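Local coordinates for protein muramoyltetrapeptide carboxypeptidase (PDB 6UUK) that probably acts as a serine-type LD-carboxypeptidase, trimming muramoyl tetrapeptides of the bacterial cell wall, at residues 140-145 against 164-169; 240-245 against 327-332. All blocks are in the same frame, centred on the assembly; numbering follows the deposited sequence.

Interaction 1 (140-145 against 164-169)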
loop_
_atom_site.group_PDB
_atom_site.type_symbol
_atom_site.label_atom_id
_atom_site.label_comp_id
_atom_site.label_asym_id
_atom_site.label_seq_id
_atom_site.Cartn_x
_atom_site.Cartn_y
_atom_site.Cartn_z
ATOM N N LYS B 140 -0.538 -26.630 8.696
ATOM C CA LYS B 140 0.557 -27.592 8.703
ATOM C C LYS B 140 1.862 -26.944 9.146
ATOM O O LYS B 140 2.681 -27.589 9.811
ATOM C CB LYS B 140 0.713 -28.208 7.311
ATOM C CG LYS B 140 1.847 -29.211 7.172
ATOM C CD LYS B 140 1.391 -30.620 7.510
ATOM C CE LYS B 140 2.455 -31.642 7.144
ATOM N NZ LYS B 140 1.979 -33.040 7.339
ATOM N N LEU B 141 2.069 -25.672 8.794
ATOM C CA LEU B 141 3.302 -24.986 9.167
ATOM C C LEU B 141 3.333 -24.665 10.654
ATOM O O LEU B 141 4.393 -24.740 11.289
ATOM C CB LEU B 141 3.457 -23.709 8.341
ATOM C CG LEU B 141 3.750 -23.901 6.855
ATOM C CD1 LEU B 141 3.637 -22.579 6.118
ATOM C CD2 LEU B 141 5.133 -24.504 6.674
ATOM N N ALA B 142 2.184 -24.299 11.229
ATOM C CA ALA B 142 2.137 -23.998 12.655
ATOM C C ALA B 142 2.440 -25.230 13.497
ATOM O O ALA B 142 2.991 -25.109 14.597
ATOM C CB ALA B 142 0.771 -23.421 13.026
ATOM N N LYS B 143 2.092 -26.417 13.001
ATOM C CA LYS B 143 2.395 -27.663 13.688
ATOM C C LYS B 143 3.772 -28.212 13.344
ATOM O O LYS B 143 4.212 -29.178 13.978
ATOM C CB LYS B 143 1.337 -28.721 13.357
ATOM C CG LYS B 143 -0.079 -28.340 13.753
ATOM C CD LYS B 143 -1.057 -29.449 13.402
ATOM C CE LYS B 143 -2.478 -29.086 13.797
ATOM N NZ LYS B 143 -3.436 -30.176 13.468
ATOM N N SER B 144 4.460 -27.626 12.361
ATOM C CA SER B 144 5.765 -28.142 11.961
ATOM C C SER B 144 6.819 -27.910 13.035
ATOM O O SER B 144 7.797 -28.663 13.114
ATOM C CB SER B 144 6.203 -27.498 10.645
ATOM O OG SER B 144 5.253 -27.735 9.620
ATOM N N GLY B 145 6.643 -26.885 13.865
ATOM C CA GLY B 145 7.610 -26.574 14.896
ATOM C C GLY B 145 8.866 -25.889 14.412
ATOM O O GLY B 145 9.843 -25.817 15.167
ATOM N N HIS B 164 -2.601 -18.207 12.419
ATOM C CA HIS B 164 -2.859 -19.571 12.855
ATOM C C HIS B 164 -2.235 -19.886 14.208
ATOM O O HIS B 164 -2.380 -21.012 14.695
ATOM C CB HIS B 164 -2.355 -20.567 11.804
ATOM C CG HIS B 164 -3.080 -20.487 10.496
ATOM N ND1 HIS B 164 -3.067 -19.359 9.704
ATOM C CD2 HIS B 164 -3.843 -21.395 9.844
ATOM C CE1 HIS B 164 -3.790 -19.576 8.619
ATOM N NE2 HIS B 164 -4.271 -20.805 8.679
ATOM N N GLY B 165 -1.545 -18.929 14.822
ATOM C CA GLY B 165 -0.994 -19.128 16.148
ATOM C C GLY B 165 0.416 -19.679 16.157
ATOM O O GLY B 165 0.757 -20.508 17.007
ATOM N N ALA B 166 1.248 -19.225 15.222
ATOM C CA ALA B 166 2.633 -19.662 15.114
ATOM C C ALA B 166 3.554 -18.470 15.334
ATOM O O ALA B 166 3.361 -17.412 14.725
ATOM C CB ALA B 166 2.905 -20.303 13.751
ATOM N N VAL B 167 4.547 -18.645 16.198
ATOM C CA VAL B 167 5.497 -17.585 16.518
ATOM C C VAL B 167 6.629 -17.622 15.501
ATOM O O VAL B 167 7.309 -18.643 15.352
ATOM C CB VAL B 167 6.037 -17.732 17.947
ATOM C CG1 VAL B 167 7.158 -16.734 18.193
ATOM C CG2 VAL B 167 4.919 -17.545 18.959
ATOM N N SER B 168 6.828 -16.511 14.801
ATOM C CA SER B 168 7.920 -16.341 13.857
ATOM C C SER B 168 8.885 -15.286 14.387
ATOM O O SER B 168 8.653 -14.662 15.426
ATOM C CB SER B 168 7.382 -15.965 12.475
ATOM O OG SER B 168 6.525 -14.840 12.554
ATOM N N PHE B 169 9.979 -15.083 13.658
ATOM C CA PHE B 169 11.027 -14.157 14.070
ATOM C C PHE B 169 11.298 -13.173 12.944
ATOM O O PHE B 169 11.662 -13.578 11.836
ATOM C CB PHE B 169 12.307 -14.906 14.448
ATOM C CG PHE B 169 12.151 -15.813 15.632
ATOM C CD1 PHE B 169 12.396 -15.348 16.914
ATOM C CD2 PHE B 169 11.755 -17.129 15.466
ATOM C CE1 PHE B 169 12.252 -16.182 18.006
ATOM C CE2 PHE B 169 11.608 -17.965 16.554
ATOM C CZ PHE B 169 11.857 -17.491 17.826
#

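Interaction 2 (240-245 against 327-332)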
loop_
_atom_site.group_PDB
_atom_site.type_symbol
_atom_site.label_atom_id
_atom_site.label_comp_id
_atom_site.label_asym_id
_atom_site.label_seq_id
_atom_site.Cartn_x
_atom_site.Cartn_y
_atom_site.Cartn_z
ATOM N N GLY B 240 -4.678 -5.805 21.985
ATOM C CA GLY B 240 -3.847 -5.335 23.079
ATOM C C GLY B 240 -2.391 -5.742 22.982
ATOM O O GLY B 240 -1.771 -6.058 24.006
ATOM N N GLY B 241 -1.828 -5.743 21.774
ATOM C CA GLY B 241 -0.444 -6.099 21.570
ATOM C C GLY B 241 0.443 -4.882 21.338
ATOM O O GLY B 241 0.005 -3.734 21.347
ATOM N N ILE B 242 1.724 -5.165 21.128
ATOM C CA ILE B 242 2.729 -4.145 20.851
ATOM C C ILE B 242 3.141 -4.302 19.394
ATOM O O ILE B 242 3.797 -5.285 19.026
ATOM C CB ILE B 242 3.934 -4.259 21.794
ATOM C CG1 ILE B 242 3.469 -4.245 23.252
ATOM C CG2 ILE B 242 4.918 -3.129 21.541
ATOM C CD1 ILE B 242 4.597 -4.333 24.255
ATOM N N LEU B 243 2.757 -3.338 18.564
ATOM C CA LEU B 243 2.972 -3.402 17.124
ATOM C C LEU B 243 4.211 -2.599 16.745
ATOM O O LEU B 243 4.382 -1.462 17.197
ATOM C CB LEU B 243 1.749 -2.872 16.375
ATOM C CG LEU B 243 1.794 -2.891 14.846
ATOM C CD1 LEU B 243 1.827 -4.315 14.324
ATOM C CD2 LEU B 243 0.609 -2.136 14.268
ATOM N N PHE B 244 5.069 -3.193 15.917
ATOM C CA PHE B 244 6.263 -2.532 15.413
ATOM C C PHE B 244 6.262 -2.555 13.890
ATOM O O PHE B 244 5.805 -3.519 13.268
ATOM C CB PHE B 244 7.545 -3.189 15.953
ATOM C CG PHE B 244 7.782 -4.584 15.443
ATOM C CD1 PHE B 244 7.204 -5.674 16.074
ATOM C CD2 PHE B 244 8.595 -4.807 14.344
ATOM C CE1 PHE B 244 7.425 -6.959 15.609
ATOM C CE2 PHE B 244 8.818 -6.088 13.875
ATOM C CZ PHE B 244 8.233 -7.165 14.509
ATOM N N VAL B 245 6.777 -1.478 13.291
ATOM C CA VAL B 245 6.801 -1.321 11.842
ATOM C C VAL B 245 8.146 -0.750 11.413
ATOM O O VAL B 245 8.876 -0.145 12.201
ATOM C CB VAL B 245 5.658 -0.414 11.330
ATOM C CG1 VAL B 245 4.308 -1.077 11.543
ATOM C CG2 VAL B 245 5.707 0.941 12.019
ATOM N N GLY B 327 5.546 -13.269 20.246
ATOM C CA GLY B 327 5.999 -13.442 21.607
ATOM C C GLY B 327 5.315 -12.486 22.566
ATOM O O GLY B 327 4.404 -11.737 22.215
ATOM N N ARG B 328 5.781 -12.522 23.809
ATOM C CA ARG B 328 5.233 -11.709 24.892
ATOM C C ARG B 328 6.249 -10.616 25.208
ATOM O O ARG B 328 7.278 -10.875 25.837
ATOM C CB ARG B 328 4.932 -12.578 26.108
ATOM C CG ARG B 328 4.303 -11.847 27.280
ATOM C CD ARG B 328 3.875 -12.848 28.338
ATOM N NE ARG B 328 4.957 -13.774 28.664
ATOM C CZ ARG B 328 4.778 -14.976 29.201
ATOM N NH1 ARG B 328 3.553 -15.409 29.469
ATOM N NH2 ARG B 328 5.822 -15.750 29.464
ATOM N N ALA B 329 5.956 -9.397 24.768
ATOM C CA ALA B 329 6.873 -8.275 24.891
ATOM C C ALA B 329 6.533 -7.420 26.106
ATOM O O ALA B 329 5.387 -7.379 26.562
ATOM C CB ALA B 329 6.849 -7.409 23.631
ATOM N N HIS B 330 7.550 -6.731 26.622
ATOM C CA HIS B 330 7.411 -5.822 27.759
ATOM C C HIS B 330 8.109 -4.519 27.385
ATOM O O HIS B 330 9.340 -4.431 27.438
ATOM C CB HIS B 330 8.002 -6.430 29.028
ATOM C CG HIS B 330 7.791 -5.597 30.253
ATOM N ND1 HIS B 330 6.950 -4.505 30.277
ATOM C CD2 HIS B 330 8.312 -5.697 31.499
ATOM C CE1 HIS B 330 6.963 -3.969 31.485
ATOM N NE2 HIS B 330 7.781 -4.674 32.245
ATOM N N LEU B 331 7.328 -3.512 27.005
ATOM C CA LEU B 331 7.872 -2.240 26.549
ATOM C C LEU B 331 7.963 -1.261 27.712
ATOM O O LEU B 331 6.980 -1.043 28.429
ATOM C CB LEU B 331 7.013 -1.654 25.429
ATOM C CG LEU B 331 7.500 -0.337 24.827
ATOM C CD1 LEU B 331 8.908 -0.486 24.268
ATOM C CD2 LEU B 331 6.541 0.139 23.748
HETATM N N MSE B 332 9.143 -0.677 27.894
HETATM C CA MSE B 332 9.377 0.286 28.965
HETATM C C MSE B 332 10.183 1.479 28.460
HETATM O O MSE B 332 11.285 1.314 27.941
HETATM C CB MSE B 332 10.105 -0.378 30.133
HETATM C CG MSE B 332 9.304 -1.459 30.839
HETATM SE SE MSE B 332 10.406 -2.561 32.008
HETATM C CE MSE B 332 11.531 -3.397 30.653
#

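Interaction 1 (140-145 against 164-169)
Ala142 and Ala166 meet methyl to methyl: the CB atoms of Ala142 and Ala166 lie 3.8 Å apart, and Ala166 CB sits almost as near the Ala142 backbone, at 3.9 Å from CA of Ala142. No hydrogen bond joins the two segments, so this small apolar touch at the surface is nearly the whole contact. His164 adds its base to it. Its CB stands 4.4 Å from CB of Ala142, a looser approach. Beyond CB the side chain turns back to its own helix: with CG set beside the backbone N (chi1 -65°), the imidazole swings so that ND1 hydrogen-bonds to the carbonyl O of Ala160, one turn earlier. That bond limits the rotation of the ring.

Gly165, just past helix 155-163, forms a Schellman motif, its positive phi turning the chain so that Ala166 can face Ala142 while also resting on Leu161. In 140-145, the hydroxyl of Ser144 reaches back to the last part of the helix, OG donating to Lys140 O at 2.6 Å, tilted 31° from the carbonyl plane. Leu141 packs inward on Phe157 and Leu161. What results is the closing turn of a beta-alpha-beta unit, strand 147-150, helix 155-163 and strand 168-170, touching the C-terminal part of helix 138-142 in the alpha/beta N-terminal domain of S66 peptidases.

Interaction 2 (240-245 against 327-332)
The side chain of Ile242 reaches across to 327-332 and puts one methyl, CD1, against two residues of that strand. Going along it, Gly327 leads in and Arg328 points away, its side chain lying on Asp344. Ala329 is the first to turn toward Ile242: its CB is 3.9 Å from Ile242 CD1, while Leu218 touches the same small side chain. His330 faces the other way. There its ND1 hydrogen-bonds to Val214 O, and CG of Met332, a selenomethionine, lies over the outer part of the His330 ring, 3.4 Å from its plane. Leu331 comes back to the inner side, its CB 3.8 Å from CD1 of Ile242, so that this methyl sits between alternate residues of the strand. Ile242 gets there by holding CG1 beside its backbone N (chi1 -54°) and running on fully extended (chi2 -179°). Val275 touches both Ile242 and Leu331, and Leu340 both Ala329 and Leu331.

The two strands lie 9.0 Å apart at closest approach, with strand 213-222, whose Thr217 and Trp219 bond to the Ile242 backbone, between them. In a flat sheet they would be antiparallel; directions only 82° apart mean that the mixed sheet twists and coils strongly. The contact lies in buried apolar packing against one face of this C-terminal domain sheet, consistent with the swivelling beta/beta/alpha fold of its clan.

Overall arrangement
Interaction 1 lies wholly earlier in the chain than interaction 2; the first falls in the N-terminal domain, the second in the C-terminal domain. Their centres are 19 Å apart, yet the nearest atoms come within about 4 Å without touching. The chain itself bridges them: strand 323-325 pairs antiparallel with strand 168-170, where Phe169 packs on Pro324, and a few residues later the same chain enters the other sheet as strand 328-333. Neither contact forms part of the predicted catalytic triad. Each predicted triad residue nonetheless lies near one of these segments, or near a strand beside it, in the chain: Ser152 follows strand 147-150, Glu246 directly follows 240-245, and His316 comes shortly before strand 323-325.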